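PDB 6SKY: Serine/threonine-protein kinase Tel1 from Chaetomium thermophilum, which catalyses ATP-dependent phosphorylation of protein serines and threonines, and probably serves as a DNA-damage sensor kinase that activates checkpoint signalling. Local coordinates for residues A[2468-2473]-A[2490-2494]; A[2429-2435]-A[2463-2467]; A[2517-2522]-A[2654-2660]; A[2454-2458]-A[2497-2503]. One frame throughout, in Å; residues are numbered along the deposited sequence.

Contact 1: A[2468-2473]-A[2490-2494]; sequences IWTGAR and TDKIA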
loop_
_atom_site.group_PDB
_atom_site.type_symbol
_atom_site.label_atom_id
_atom_site.label_comp_id
_atom_site.label_asym_id
_atom_site.label_seq_id
_atom_site.Cartn_x
_atom_site.Cartn_y
_atom_site.Cartn_z
ATOM N N ILE A 2468 19.066 23.103 40.882
ATOM C CA ILE A 2468 19.719 22.915 42.173
ATOM C C ILE A 2468 19.181 23.902 43.199
ATOM O O ILE A 2468 18.907 23.534 44.346
ATOM C CB ILE A 2468 21.244 23.026 42.024
ATOM C CG1 ILE A 2468 21.756 21.895 41.147
ATOM C CG2 ILE A 2468 21.905 22.987 43.370
ATOM C CD1 ILE A 2468 21.172 20.561 41.485
ATOM N N TRP A 2469 19.012 25.164 42.809
ATOM C CA TRP A 2469 18.496 26.161 43.740
ATOM C C TRP A 2469 17.102 25.790 44.219
ATOM O O TRP A 2469 16.810 25.848 45.415
ATOM C CB TRP A 2469 18.485 27.545 43.093
ATOM C CG TRP A 2469 18.227 28.630 44.079
ATOM C CD1 TRP A 2469 19.152 29.308 44.794
ATOM C CD2 TRP A 2469 16.956 29.145 44.480
ATOM N NE1 TRP A 2469 18.544 30.218 45.613
ATOM C CE2 TRP A 2469 17.191 30.136 45.436
ATOM C CE3 TRP A 2469 15.638 28.865 44.116
ATOM C CZ2 TRP A 2469 16.167 30.847 46.033
ATOM C CZ3 TRP A 2469 14.625 29.570 44.713
ATOM C CH2 TRP A 2469 14.892 30.547 45.655
ATOM N N THR A 2470 16.221 25.409 43.299
ATOM C CA THR A 2470 14.872 25.031 43.693
ATOM C C THR A 2470 14.879 23.803 44.588
ATOM O O THR A 2470 14.079 23.704 45.522
ATOM C CB THR A 2470 14.023 24.780 42.459
ATOM O OG1 THR A 2470 14.049 25.944 41.633
ATOM C CG2 THR A 2470 12.605 24.489 42.853
ATOM N N GLY A 2471 15.772 22.854 44.327
ATOM C CA GLY A 2471 15.815 21.667 45.157
ATOM C C GLY A 2471 16.306 21.948 46.561
ATOM O O GLY A 2471 15.839 21.338 47.522
ATOM N N ALA A 2472 17.254 22.867 46.703
ATOM C CA ALA A 2472 17.790 23.145 48.027
ATOM C C ALA A 2472 16.853 24.034 48.834
ATOM O O ALA A 2472 16.491 23.700 49.964
ATOM C CB ALA A 2472 19.171 23.783 47.905
ATOM N N ARG A 2473 16.445 25.163 48.271
ATOM C CA ARG A 2473 15.597 26.121 48.972
ATOM C C ARG A 2473 14.119 25.791 48.819
ATOM O O ARG A 2473 13.554 25.051 49.620
ATOM C CB ARG A 2473 15.867 27.532 48.457
ATOM C CG ARG A 2473 17.338 27.821 48.217
ATOM C CD ARG A 2473 18.106 27.943 49.515
ATOM N NE ARG A 2473 19.444 27.363 49.429
ATOM C CZ ARG A 2473 20.523 28.020 49.017
ATOM N NH1 ARG A 2473 21.699 27.411 48.983
ATOM N NH2 ARG A 2473 20.427 29.285 48.641
ATOM N N THR A 2490 20.373 17.664 47.367
ATOM C CA THR A 2490 20.539 18.874 46.578
ATOM C C THR A 2490 21.274 19.950 47.363
ATOM O O THR A 2490 22.029 20.729 46.778
ATOM C CB THR A 2490 19.186 19.378 46.101
ATOM O OG1 THR A 2490 18.380 18.263 45.721
ATOM C CG2 THR A 2490 19.361 20.254 44.900
ATOM N N ASP A 2491 21.108 19.984 48.686
ATOM C CA ASP A 2491 21.859 20.940 49.491
ATOM C C ASP A 2491 23.348 20.629 49.474
ATOM O O ASP A 2491 24.175 21.544 49.415
ATOM C CB ASP A 2491 21.331 20.942 50.919
ATOM C CG ASP A 2491 21.047 22.332 51.430
ATOM O OD1 ASP A 2491 21.459 23.303 50.768
ATOM O OD2 ASP A 2491 20.404 22.455 52.493
ATOM N N LYS A 2492 23.711 19.347 49.530
ATOM C CA LYS A 2492 25.128 18.995 49.431
ATOM C C LYS A 2492 25.701 19.385 48.076
ATOM O O LYS A 2492 26.823 19.902 47.994
ATOM C CB LYS A 2492 25.326 17.504 49.678
ATOM C CG LYS A 2492 24.880 17.052 51.045
ATOM C CD LYS A 2492 24.928 15.551 51.170
ATOM C CE LYS A 2492 24.100 15.087 52.349
ATOM N NZ LYS A 2492 24.158 13.614 52.518
ATOM N N ILE A 2493 24.946 19.152 46.999
ATOM C CA ILE A 2493 25.426 19.541 45.673
ATOM C C ILE A 2493 25.572 21.054 45.577
ATOM O O ILE A 2493 26.497 21.557 44.937
ATOM C CB ILE A 2493 24.502 19.000 44.570
ATOM C CG1 ILE A 2493 24.577 17.488 44.500
ATOM C CG2 ILE A 2493 24.894 19.556 43.223
ATOM C CD1 ILE A 2493 23.791 16.927 43.367
ATOM N N ALA A 2494 24.668 21.806 46.208
ATOM C CA ALA A 2494 24.776 23.262 46.179
ATOM C C ALA A 2494 26.006 23.744 46.939
ATOM O O ALA A 2494 26.721 24.645 46.478
ATOM C CB ALA A 2494 23.516 23.890 46.757
#
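This is a helix-helix packing between helix 2461-2472 of the FAT region, through Ile2468, Gly2471 and Ala2472, and helix 2483-2497, through Thr2490, Asp2491 and Ala2494. The axes of the two short helical segments pass 8.5 Å apart and run closer to antiparallel than to parallel, at 131°. The Thr2490 methyl and Ile2468 carry the contact. With CG2 anti to the backbone N and OG1 folded back beside it, the methyl faces the other helix, 3.4 Å from Ile2468 O and 3.8 Å from Gly2471 CA. Gly2471 matters because a CB there would run into that methyl. The hydroxyl turns instead to its own helix and bonds Arg2486 O. Ile2468 reaches across with both branches: CG2 rests 3.9 Å from Ala2494 CB, while CD1 lies 3.9 Å from Thr2490 CG2 and 4.2 Å from Ile2493 CG2. Small residues let the backbones come close, and the CA atoms of Ala2472 and Asp2491 are 4.9 Å apart. Ile2468 also touches Val2453 and Cys2457 of helix 2444-2459, and Trp2507 of the next helix, so this apolar patch is closed over on further sides. At the exposed margin the charges are looser. Arg2473 is paired through NH2 with Asp2511, while its NH1 stays 4.5 Å from Asp2491 OD1, near the guanidinium plane but beyond a salt bridge.

Contact 2: A[2429-2435]-A[2463-2467]; sequences LLMNQLS and HGMYH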
loop_
_atom_site.group_PDB
_atom_site.type_symbol
_atom_site.label_atom_id
_atom_site.label_comp_id
_atom_site.label_asym_id
_atom_site.label_seq_id
_atom_site.Cartn_x
_atom_site.Cartn_y
_atom_site.Cartn_z
ATOM N N LEU A 2429 19.280 18.591 29.065
ATOM C CA LEU A 2429 17.851 18.864 29.020
ATOM C C LEU A 2429 17.024 17.878 29.828
ATOM O O LEU A 2429 15.798 17.982 29.824
ATOM C CB LEU A 2429 17.350 18.871 27.576
ATOM C CG LEU A 2429 17.709 20.067 26.696
ATOM C CD1 LEU A 2429 17.015 19.957 25.353
ATOM C CD2 LEU A 2429 17.342 21.366 27.375
ATOM N N LEU A 2430 17.652 16.931 30.515
ATOM C CA LEU A 2430 16.955 15.962 31.352
ATOM C C LEU A 2430 17.222 16.206 32.828
ATOM O O LEU A 2430 17.358 15.266 33.601
ATOM C CB LEU A 2430 17.362 14.537 31.006
ATOM C CG LEU A 2430 17.661 14.151 29.567
ATOM C CD1 LEU A 2430 17.977 12.683 29.525
ATOM C CD2 LEU A 2430 16.498 14.479 28.669
ATOM N N MET A 2431 17.319 17.463 33.239
ATOM C CA MET A 2431 17.574 17.762 34.638
ATOM C C MET A 2431 16.314 17.748 35.485
ATOM O O MET A 2431 16.416 17.719 36.712
ATOM C CB MET A 2431 18.266 19.113 34.770
ATOM C CG MET A 2431 19.748 19.080 34.517
ATOM S SD MET A 2431 20.660 18.295 35.843
ATOM C CE MET A 2431 20.129 19.277 37.230
ATOM N N ASN A 2432 15.134 17.770 34.874
ATOM C CA ASN A 2432 13.915 17.608 35.650
ATOM C C ASN A 2432 13.774 16.189 36.170
ATOM O O ASN A 2432 13.250 15.984 37.266
ATOM C CB ASN A 2432 12.701 17.975 34.808
ATOM C CG ASN A 2432 12.409 19.446 34.824
ATOM O OD1 ASN A 2432 12.472 20.087 35.867
ATOM N ND2 ASN A 2432 12.082 19.997 33.666
ATOM N N GLN A 2433 14.223 15.205 35.399
ATOM C CA GLN A 2433 14.150 13.809 35.797
ATOM C C GLN A 2433 15.338 13.378 36.630
ATOM O O GLN A 2433 15.214 12.462 37.444
ATOM C CB GLN A 2433 14.057 12.909 34.566
ATOM C CG GLN A 2433 12.713 12.920 33.871
ATOM C CD GLN A 2433 12.538 14.083 32.925
ATOM O OE1 GLN A 2433 13.337 14.282 32.019
ATOM N NE2 GLN A 2433 11.481 14.854 33.127
ATOM N N LEU A 2434 16.492 14.004 36.437
ATOM C CA LEU A 2434 17.673 13.614 37.190
ATOM C C LEU A 2434 17.649 14.179 38.597
ATOM O O LEU A 2434 17.952 13.469 39.554
ATOM C CB LEU A 2434 18.929 14.072 36.461
ATOM C CG LEU A 2434 19.263 13.318 35.183
ATOM C CD1 LEU A 2434 20.423 13.968 34.493
ATOM C CD2 LEU A 2434 19.579 11.889 35.506
ATOM N N SER A 2435 17.301 15.449 38.742
ATOM C CA SER A 2435 17.255 16.086 40.046
ATOM C C SER A 2435 16.042 15.674 40.859
ATOM O O SER A 2435 15.921 16.086 42.013
ATOM C CB SER A 2435 17.278 17.604 39.886
ATOM O OG SER A 2435 16.146 18.060 39.174
ATOM N N HIS A 2463 21.651 25.687 32.791
ATOM C CA HIS A 2463 20.715 24.600 32.580
ATOM C C HIS A 2463 20.548 23.708 33.794
ATOM O O HIS A 2463 19.624 22.892 33.811
ATOM C CB HIS A 2463 21.153 23.737 31.391
ATOM C CG HIS A 2463 21.078 24.440 30.074
ATOM N ND1 HIS A 2463 22.056 25.304 29.637
ATOM C CD2 HIS A 2463 20.141 24.410 29.102
ATOM C CE1 HIS A 2463 21.724 25.776 28.451
ATOM N NE2 HIS A 2463 20.564 25.250 28.105
ATOM N N GLY A 2464 21.400 23.833 34.806
ATOM C CA GLY A 2464 21.275 22.995 35.978
ATOM C C GLY A 2464 21.164 23.737 37.292
ATOM O O GLY A 2464 20.648 23.197 38.278
ATOM N N MET A 2465 21.625 24.978 37.338
ATOM C CA MET A 2465 21.739 25.606 38.640
ATOM C C MET A 2465 20.416 26.113 39.176
ATOM O O MET A 2465 20.257 26.200 40.393
ATOM C CB MET A 2465 22.771 26.720 38.596
ATOM C CG MET A 2465 24.000 26.355 39.387
ATOM S SD MET A 2465 25.536 26.755 38.579
ATOM C CE MET A 2465 25.310 28.501 38.387
ATOM N N TYR A 2466 19.442 26.402 38.321
ATOM C CA TYR A 2466 18.123 26.734 38.842
ATOM C C TYR A 2466 17.425 25.512 39.413
ATOM O O TYR A 2466 16.696 25.625 40.402
ATOM C CB TYR A 2466 17.275 27.375 37.758
ATOM C CG TYR A 2466 17.536 28.840 37.608
ATOM C CD1 TYR A 2466 17.000 29.744 38.498
ATOM C CD2 TYR A 2466 18.320 29.320 36.584
ATOM C CE1 TYR A 2466 17.237 31.079 38.371
ATOM C CE2 TYR A 2466 18.560 30.653 36.450
ATOM C CZ TYR A 2466 18.018 31.529 37.345
ATOM O OH TYR A 2466 18.259 32.869 37.214
ATOM N N HIS A 2467 17.639 24.342 38.819
ATOM C CA HIS A 2467 17.134 23.112 39.410
ATOM C C HIS A 2467 17.761 22.868 40.765
ATOM O O HIS A 2467 17.074 22.471 41.712
ATOM C CB HIS A 2467 17.408 21.931 38.490
ATOM C CG HIS A 2467 16.608 21.952 37.233
ATOM N ND1 HIS A 2467 17.155 22.261 36.010
ATOM C CD2 HIS A 2467 15.298 21.713 37.009
ATOM C CE1 HIS A 2467 16.217 22.206 35.085
ATOM N NE2 HIS A 2467 15.080 21.879 35.666
#
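His2467 is pressed against Met2431 and Asn2432, and its ring carries most of the contact. Met2431 CB sits over one face of the imidazole, 3.9 Å from the centroid and 28° off the ring normal, a CH-pi contact. Met2431 CG lies 3.9 Å from His2463 O; the bends at chi2 and chi3 then bring CE against the opposite helix, 4.1 Å from Gly2464 CA. At the far corner of the ring, His2467 NE2 gives a weak hydrogen bond to Asn2432 OD1 at 3.2 Å; the N-H...O angle is only 124°, and the amide plane stands almost perpendicular to the ring. In the next shell, a second weak bond from His2467 ND1 to His2463 O, 3.4 Å long and in the ring plane, may help to set the rotation of the imidazole. An alanine in place of His2467 would probably leave Met2431 CB without its aromatic face, deprive Asn2432 OD1 of its weak donor and open a gap between the segments. Further out, Leu2429 CD2 lies 4.5 Å from His2463 CD2, and NE2 of that ring is bonded to Ile2562 O. Both segments belong to the FAT region, whose helices meet the kinase region here: Met2431 is backed by Val2453 and Ile2456 of helix 2444-2459, and Asn2432 by Ile2621 and Gln2624 of kinase helix 2616-2632, while helix 2461-2472 turns Met2465 and Tyr2466 toward helix 2507-2522.

Contact 3: A[2517-2522]-A[2654-2660]; sequences YHALAM and LTSSSGL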
loop_
_atom_site.group_PDB
_atom_site.type_symbol
_atom_site.label_atom_id
_atom_site.label_comp_id
_atom_site.label_asym_id
_atom_site.label_seq_id
_atom_site.Cartn_x
_atom_site.Cartn_y
_atom_site.Cartn_z
ATOM N N TYR A 2517 13.879 37.620 43.341
ATOM C CA TYR A 2517 12.735 37.328 42.476
ATOM C C TYR A 2517 11.606 36.681 43.259
ATOM O O TYR A 2517 10.436 37.023 43.075
ATOM C CB TYR A 2517 13.146 36.412 41.328
ATOM C CG TYR A 2517 13.438 37.111 40.032
ATOM C CD1 TYR A 2517 12.474 37.851 39.397
ATOM C CD2 TYR A 2517 14.673 37.005 39.433
ATOM C CE1 TYR A 2517 12.734 38.479 38.219
ATOM C CE2 TYR A 2517 14.938 37.630 38.257
ATOM C CZ TYR A 2517 13.966 38.363 37.655
ATOM O OH TYR A 2517 14.228 38.992 36.472
ATOM N N HIS A 2518 11.936 35.740 44.138
ATOM C CA HIS A 2518 10.914 35.091 44.945
ATOM C C HIS A 2518 10.280 36.064 45.928
ATOM O O HIS A 2518 9.062 36.039 46.139
ATOM C CB HIS A 2518 11.525 33.902 45.674
ATOM C CG HIS A 2518 10.596 33.238 46.632
ATOM N ND1 HIS A 2518 10.945 32.967 47.935
ATOM C CD2 HIS A 2518 9.330 32.787 46.480
ATOM C CE1 HIS A 2518 9.934 32.378 48.545
ATOM N NE2 HIS A 2518 8.941 32.258 47.684
ATOM N N ALA A 2519 11.090 36.925 46.549
ATOM C CA ALA A 2519 10.529 37.922 47.452
ATOM C C ALA A 2519 9.577 38.849 46.717
ATOM O O ALA A 2519 8.515 39.198 47.237
ATOM C CB ALA A 2519 11.643 38.722 48.116
ATOM N N LEU A 2520 9.936 39.254 45.500
ATOM C CA LEU A 2520 9.045 40.097 44.714
ATOM C C LEU A 2520 7.779 39.351 44.322
ATOM O O LEU A 2520 6.693 39.935 44.293
ATOM C CB LEU A 2520 9.768 40.605 43.475
ATOM C CG LEU A 2520 8.962 41.484 42.534
ATOM C CD1 LEU A 2520 8.823 42.868 43.113
ATOM C CD2 LEU A 2520 9.638 41.534 41.199
ATOM N N ALA A 2521 7.898 38.060 44.018
ATOM C CA ALA A 2521 6.728 37.271 43.654
ATOM C C ALA A 2521 5.741 37.187 44.806
ATOM O O ALA A 2521 4.534 37.364 44.622
ATOM C CB ALA A 2521 7.157 35.873 43.218
ATOM N N MET A 2522 6.242 36.923 46.010
ATOM C CA MET A 2522 5.359 36.695 47.144
ATOM C C MET A 2522 4.693 37.967 47.652
ATOM O O MET A 2522 3.703 37.879 48.382
ATOM C CB MET A 2522 6.141 36.034 48.279
ATOM C CG MET A 2522 6.537 34.593 48.019
ATOM S SD MET A 2522 5.125 33.484 47.933
ATOM C CE MET A 2522 4.950 33.302 46.167
ATOM N N LEU A 2654 10.437 28.657 40.635
ATOM C CA LEU A 2654 11.435 29.009 41.635
ATOM C C LEU A 2654 11.222 28.208 42.909
ATOM O O LEU A 2654 12.132 27.529 43.388
ATOM C CB LEU A 2654 11.385 30.508 41.930
ATOM C CG LEU A 2654 11.980 31.420 40.868
ATOM C CD1 LEU A 2654 11.743 32.851 41.239
ATOM C CD2 LEU A 2654 13.450 31.150 40.730
ATOM N N THR A 2655 10.023 28.281 43.466
ATOM C CA THR A 2655 9.662 27.503 44.637
ATOM C C THR A 2655 8.356 26.784 44.352
ATOM O O THR A 2655 7.863 26.832 43.224
ATOM C CB THR A 2655 9.541 28.404 45.862
ATOM O OG1 THR A 2655 8.795 29.574 45.518
ATOM C CG2 THR A 2655 10.910 28.829 46.338
ATOM N N SER A 2656 7.780 26.121 45.345
ATOM C CA SER A 2656 6.489 25.476 45.149
ATOM C C SER A 2656 5.344 26.465 45.111
ATOM O O SER A 2656 4.185 26.050 45.093
ATOM C CB SER A 2656 6.234 24.444 46.248
ATOM O OG SER A 2656 6.988 23.267 46.029
ATOM N N SER A 2657 5.639 27.758 45.098
ATOM C CA SER A 2657 4.597 28.770 45.124
ATOM C C SER A 2657 4.881 29.944 44.197
ATOM O O SER A 2657 4.134 30.925 44.228
ATOM C CB SER A 2657 4.414 29.281 46.549
ATOM O OG SER A 2657 5.667 29.603 47.125
ATOM N N SER A 2658 5.924 29.886 43.379
ATOM C CA SER A 2658 6.310 31.052 42.606
ATOM C C SER A 2658 7.101 30.621 41.384
ATOM O O SER A 2658 7.726 29.559 41.360
ATOM C CB SER A 2658 7.130 32.032 43.450
ATOM O OG SER A 2658 8.322 31.432 43.913
ATOM N N GLY A 2659 7.080 31.478 40.375
ATOM C CA GLY A 2659 7.841 31.191 39.177
ATOM C C GLY A 2659 7.987 32.415 38.312
ATOM O O GLY A 2659 7.384 33.459 38.554
ATOM N N LEU A 2660 8.825 32.268 37.300
ATOM C CA LEU A 2660 8.991 33.256 36.249
ATOM C C LEU A 2660 8.515 32.643 34.945
ATOM O O LEU A 2660 9.002 31.586 34.541
ATOM C CB LEU A 2660 10.445 33.684 36.117
ATOM C CG LEU A 2660 11.115 34.205 37.372
ATOM C CD1 LEU A 2660 12.534 34.539 37.051
ATOM C CD2 LEU A 2660 10.380 35.418 37.850
#
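Tyr2517 and His2518, on the last turns of helix 2507-2522, pack on the hairpin formed by strands 2651-2655 and 2658-2662, at the edge of the antiparallel sheet of the kinase domain; strand 2658-2660 runs across the helix at 114°, and Leu2660 directly precedes Ile2661 and Glu2662 of the nucleotide pocket. Two CH-pi contacts lead. Leu2660 CD1 points squarely at the middle of the Tyr2517 ring, 3.9 Å from the centroid and 2° off the normal, and Thr2655 CG2 lies over one face of His2518, 4.2 Å from its centroid. The histidine reaches there because its CG is anti to the backbone N, chi1 175°, which swings the ring out along the hairpin. Carbon-to-carbon contacts fill in between: Tyr2517 CD1 with Leu2660 CD2 at 3.6 Å, Tyr2517 CB with Leu2654 CD1 at 3.8 Å, and Ala2521 CB with Ser2658 CB at 3.8 Å. Met2522, bent at chi2 and chi3, curls its methyl toward Ser2657 and Ser2658. Among the polar groups, the hydroxyls of Ser2658 and Thr2655 lie close beside the histidine ring, while Tyr2517 OH is taken by Gln2607 OE1. The clear contacts are largely carbon against ring, and the chemistry divides along the helix: the tyrosine end is apolar and buried, its ring also meeting Phe2546 edge-to-face, whereas the hydroxyl-rich end round the partly exposed His2518 is polar.

Contact 4: A[2454-2458]-A[2497-2503]; sequences YRICV and LSKNNKV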
loop_
_atom_site.group_PDB
_atom_site.type_symbol
_atom_site.label_atom_id
_atom_site.label_comp_id
_atom_site.label_asym_id
_atom_site.label_seq_id
_atom_site.Cartn_x
_atom_site.Cartn_y
_atom_site.Cartn_z
ATOM N N TYR A 2454 26.170 16.971 39.283
ATOM C CA TYR A 2454 27.210 17.954 39.555
ATOM C C TYR A 2454 27.938 18.365 38.281
ATOM O O TYR A 2454 28.137 19.556 38.023
ATOM C CB TYR A 2454 28.180 17.372 40.576
ATOM C CG TYR A 2454 29.330 18.262 40.932
ATOM C CD1 TYR A 2454 29.190 19.252 41.877
ATOM C CD2 TYR A 2454 30.562 18.098 40.334
ATOM C CE1 TYR A 2454 30.237 20.063 42.203
ATOM C CE2 TYR A 2454 31.613 18.903 40.656
ATOM C CZ TYR A 2454 31.446 19.884 41.591
ATOM O OH TYR A 2454 32.503 20.694 41.918
ATOM N N ARG A 2455 28.348 17.389 37.470
ATOM C CA ARG A 2455 29.073 17.714 36.248
ATOM C C ARG A 2455 28.205 18.459 35.247
ATOM O O ARG A 2455 28.705 19.332 34.531
ATOM C CB ARG A 2455 29.640 16.446 35.626
ATOM C CG ARG A 2455 30.774 15.864 36.423
ATOM C CD ARG A 2455 31.454 14.729 35.698
ATOM N NE ARG A 2455 30.566 13.594 35.497
ATOM C CZ ARG A 2455 30.140 13.185 34.312
ATOM N NH1 ARG A 2455 29.334 12.145 34.224
ATOM N NH2 ARG A 2455 30.531 13.809 33.215
ATOM N N ILE A 2456 26.910 18.148 35.179
ATOM C CA ILE A 2456 26.036 18.920 34.302
ATOM C C ILE A 2456 25.945 20.360 34.775
ATOM O O ILE A 2456 26.019 21.293 33.972
ATOM C CB ILE A 2456 24.641 18.285 34.212
ATOM C CG1 ILE A 2456 24.714 16.915 33.566
ATOM C CG2 ILE A 2456 23.730 19.170 33.408
ATOM C CD1 ILE A 2456 23.433 16.170 33.655
ATOM N N CYS A 2457 25.776 20.572 36.080
ATOM C CA CYS A 2457 25.677 21.938 36.579
ATOM C C CYS A 2457 26.985 22.698 36.457
ATOM O O CYS A 2457 26.968 23.928 36.444
ATOM C CB CYS A 2457 25.219 21.944 38.031
ATOM S SG CYS A 2457 23.599 21.247 38.275
ATOM N N VAL A 2458 28.115 22.004 36.373
ATOM C CA VAL A 2458 29.383 22.706 36.201
ATOM C C VAL A 2458 29.630 23.054 34.738
ATOM O O VAL A 2458 30.094 24.152 34.426
ATOM C CB VAL A 2458 30.533 21.878 36.788
ATOM C CG1 VAL A 2458 31.847 22.485 36.422
ATOM C CG2 VAL A 2458 30.409 21.825 38.270
ATOM N N LEU A 2497 28.876 23.134 44.725
ATOM C CA LEU A 2497 28.926 24.070 43.608
ATOM C C LEU A 2497 29.516 25.400 44.035
ATOM O O LEU A 2497 30.259 26.027 43.276
ATOM C CB LEU A 2497 27.534 24.295 43.030
ATOM C CG LEU A 2497 27.002 23.316 41.999
ATOM C CD1 LEU A 2497 25.698 23.829 41.474
ATOM C CD2 LEU A 2497 27.996 23.151 40.882
ATOM N N SER A 2498 29.183 25.861 45.238
ATOM C CA SER A 2498 29.806 27.094 45.702
ATOM C C SER A 2498 31.154 26.793 46.339
ATOM O O SER A 2498 31.447 27.258 47.441
ATOM C CB SER A 2498 28.910 27.818 46.703
ATOM O OG SER A 2498 28.722 27.034 47.863
ATOM N N LYS A 2499 31.972 26.002 45.656
ATOM C CA LYS A 2499 33.321 25.717 46.114
ATOM C C LYS A 2499 34.348 25.591 45.004
ATOM O O LYS A 2499 35.544 25.585 45.310
ATOM C CB LYS A 2499 33.345 24.431 46.945
ATOM C CG LYS A 2499 33.304 24.641 48.444
ATOM C CD LYS A 2499 33.525 23.324 49.163
ATOM C CE LYS A 2499 33.847 23.538 50.629
ATOM N NZ LYS A 2499 34.196 22.265 51.321
ATOM N N ASN A 2500 33.948 25.459 43.744
ATOM C CA ASN A 2500 34.891 25.179 42.677
ATOM C C ASN A 2500 35.043 26.388 41.766
ATOM O O ASN A 2500 34.199 27.287 41.734
ATOM C CB ASN A 2500 34.471 23.940 41.877
ATOM C CG ASN A 2500 33.313 24.199 40.946
ATOM O OD1 ASN A 2500 32.480 25.066 41.189
ATOM N ND2 ASN A 2500 33.249 23.431 39.870
ATOM N N ASN A 2501 36.142 26.387 41.016
ATOM C CA ASN A 2501 36.610 27.601 40.364
ATOM C C ASN A 2501 35.861 27.912 39.081
ATOM O O ASN A 2501 35.755 29.083 38.708
ATOM C CB ASN A 2501 38.101 27.481 40.076
ATOM C CG ASN A 2501 38.865 26.935 41.254
ATOM O OD1 ASN A 2501 39.636 25.985 41.126
ATOM N ND2 ASN A 2501 38.640 27.523 42.421
ATOM N N LYS A 2502 35.353 26.894 38.389
ATOM C CA LYS A 2502 34.639 27.147 37.143
ATOM C C LYS A 2502 33.345 27.896 37.399
ATOM O O LYS A 2502 33.048 28.889 36.727
ATOM C CB LYS A 2502 34.360 25.836 36.418
ATOM C CG LYS A 2502 35.591 25.020 36.147
ATOM C CD LYS A 2502 35.289 23.915 35.162
ATOM C CE LYS A 2502 36.532 23.131 34.794
ATOM N NZ LYS A 2502 36.219 22.097 33.770
ATOM N N VAL A 2503 32.558 27.430 38.362
ATOM C CA VAL A 2503 31.294 28.067 38.692
ATOM C C VAL A 2503 31.370 28.569 40.126
ATOM O O VAL A 2503 30.940 27.890 41.064
ATOM C CB VAL A 2503 30.120 27.092 38.496
ATOM C CG1 VAL A 2503 28.827 27.764 38.819
ATOM C CG2 VAL A 2503 30.088 26.604 37.073
#
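Leu2497 plugs a shallow hollow on helix 2444-2459 whose walls are Tyr2454 and, a turn later, Cys2457 and Val2458. Its two methyls share the task: CD1 goes to Cys2457 CB at 4.0 Å, while CD2 settles between Val2458 CG2, 3.8 Å away, and the ring of Tyr2454, where CE1 is 4.0 Å off. With CG anti to the backbone N (chi1 179°), the Tyr2454 ring reaches outward and toward the 2497-2503 segment to form its wall of the hollow; Val2458 CG2 covers part of one ring face, offset toward the rim. Leucine and tyrosine run alongside each other, pointing opposite ways. A glycine in place of Tyr2454 would probably leave a gap beside Leu2497 CD2 and let the Val2458 methyl lose the ring it lies on. The partner segment is the end of helix 2483-2497 and the irregular connection that follows it, on the way to helix 2507-2522; an inverse gamma turn centred on Ser2498 bends the chain back against a helix of the FAT region. Beyond the turn, Asn2500 approaches the tyrosine from the opposite direction, its CB 3.8 Å from Tyr2454 OH. Val2458 is itself a bump, wedged between Asn2500 and the extended Lys2502, whose aliphatic CD crosses it at about a right angle, 3.9 Å from Val2458 CG1. Val2503 packs at the backbone of Val2458, its CG2 3.6 Å from Val2458 O, and Met2465 of helix 2461-2472 touches both Val2503 and Leu2497.

Overall arrangement
Following the chain from the N terminus, contact 2 opens first and closes its loop on helix 2461-2472. Before that closure helix 2444-2459 has already opened contact 4, so the two cross; Gly2464 O packs near Cys2457 SG where they meet. Contact 1 begins on the same helix 2461-2472, just after contact 2 closes, and is nested inside the loop of contact 4, with Ile2468 CG1 against Cys2457 SG. Contact 3 follows in series, starting on helix 2507-2522 and closing 132 residues later on the kinase-domain sheet. Thr2470 OG1 probably hydrogen-bonds Leu2654 O, linking contacts 1 and 3 and tying the FAT helices to the kinase domain.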